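Local coordinates for protein R.MvaI (Kocuria varians, PDB 2OA9) that cuts double-stranded DNA as a monomeric restriction endonuclease that recognises its target sequence asymmetrically, at residues E6-N9 with L10-E13. Numbering follows the deposited sequence.
Sequences EYLN and LLKE
Leu8 and Lys12 pack side chain against side chain one turn apart on the N-terminal alpha-helix 6-19, the first helix of this monomeric endonuclease of the MvaI/BcnI family, in the PD-(D/E)XK clan. Lys12 sends CG away from its own carbonyl carbon (chi1 -66°) and then runs extended, which carries its methylenes back along the helix and obliquely over the isobutyl group of Leu8. The tightest carbon pair is Lys12 CE against Leu8 CG at 3.5 Å, closer than ordinary van der Waals contact, while the ammonium NZ stops beside the methyl Leu8 CD2 at 3.4 Å. Were Lys12 replaced by an alanine, the methylenes lying across Leu8 would be gone and one flank of its side chain would probably be uncovered. Leu8 also rests on Leu189 and Thr191 of strand 179-192.

On the inward side, buried Leu11 meets its helical neighbours more loosely: its CD2 lies 4.5 Å from CE2 of the Tyr7 ring, approached obliquely, and reaches Leu8 CD1 at a similar distance. Leu11 also touches Leu189, Phe54 and Ile57. The Tyr7 ring packs on Pro52 and Tyr165, and its hydroxyl is hydrogen-bonded to the backbone O of Asp53, a residue that binds calcium in another structure of this protein. Four successive i to i+4 backbone hydrogen bonds join residues 6-9 to 10-13, and the straightest of them runs from Lys12 N to Leu8 O at 2.8 Å. Lys12 CG lies 3.3 Å from that same oxygen, Leu8 O.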
# COMPACT_ATOMS: atom_id res chain seq x y z
N GLU A 6 -18.08 -0.19 16.40
CA GLU A 6 -17.70 -0.65 17.74
C GLU A 6 -16.20 -0.89 17.82
O GLU A 6 -15.56 -0.54 18.79
CB GLU A 6 -18.41 -1.96 18.14
CG GLU A 6 -19.92 -1.92 18.11
CD GLU A 6 -20.54 -2.91 19.08
OE1 GLU A 6 -20.25 -4.11 18.96
OE2 GLU A 6 -21.31 -2.49 19.95
N TYR A 7 -15.65 -1.49 16.79
CA TYR A 7 -14.22 -1.82 16.83
C TYR A 7 -13.37 -0.55 16.84
O TYR A 7 -12.44 -0.41 17.63
CB TYR A 7 -13.84 -2.70 15.63
CG TYR A 7 -12.40 -3.15 15.65
CD1 TYR A 7 -12.02 -4.22 16.44
CD2 TYR A 7 -11.46 -2.51 14.90
CE1 TYR A 7 -10.71 -4.65 16.48
CE2 TYR A 7 -10.12 -2.95 14.91
CZ TYR A 7 -9.78 -4.02 15.71
OH TYR A 7 -8.47 -4.46 15.73
N LEU A 8 -13.71 0.37 15.96
CA LEU A 8 -13.01 1.62 15.90
C LEU A 8 -13.11 2.39 17.20
O LEU A 8 -12.15 3.04 17.62
CB LEU A 8 -13.55 2.44 14.72
CG LEU A 8 -12.79 3.73 14.43
CD1 LEU A 8 -11.29 3.48 14.25
CD2 LEU A 8 -13.35 4.40 13.22
N ASN A 9 -14.28 2.38 17.85
CA ASN A 9 -14.41 3.04 19.13
C ASN A 9 -13.36 2.53 20.12
O ASN A 9 -12.72 3.33 20.80
CB ASN A 9 -15.82 2.85 19.68
CG ASN A 9 -15.99 3.30 21.18
OD1 ASN A 9 -15.96 4.46 21.46
ND2 ASN A 9 -16.21 2.35 22.05
N LEU A 10 -13.21 1.22 20.17
CA LEU A 10 -12.24 0.59 21.09
C LEU A 10 -10.78 0.88 20.71
O LEU A 10 -9.96 1.16 21.56
CB LEU A 10 -12.46 -0.94 21.19
CG LEU A 10 -13.74 -1.28 21.97
CD1 LEU A 10 -14.09 -2.75 21.83
CD2 LEU A 10 -13.63 -0.89 23.45
N LEU A 11 -10.48 0.81 19.42
CA LEU A 11 -9.14 1.11 18.94
C LEU A 11 -8.76 2.54 19.23
O LEU A 11 -7.66 2.80 19.72
CB LEU A 11 -9.01 0.74 17.47
CG LEU A 11 -7.68 1.14 16.81
CD1 LEU A 11 -6.55 0.40 17.51
CD2 LEU A 11 -7.80 0.87 15.33
N LYS A 12 -9.67 3.48 18.95
CA LYS A 12 -9.40 4.89 19.25
C LYS A 12 -9.19 5.09 20.75
O LYS A 12 -8.32 5.84 21.13
CB LYS A 12 -10.47 5.85 18.73
CG LYS A 12 -10.57 5.92 17.23
CD LYS A 12 -11.77 6.76 16.82
CE LYS A 12 -11.90 6.98 15.32
NZ LYS A 12 -13.27 7.37 14.91
N GLU A 13 -10.03 4.45 21.57
CA GLU A 13 -9.88 4.54 23.01
C GLU A 13 -8.52 4.02 23.47
O GLU A 13 -7.88 4.65 24.31
CB GLU A 13 -11.04 3.83 23.72
CG GLU A 13 -10.93 3.73 25.24
CD GLU A 13 -12.17 3.19 25.93
OE1 GLU A 13 -13.07 2.66 25.25
OE2 GLU A 13 -12.24 3.34 27.18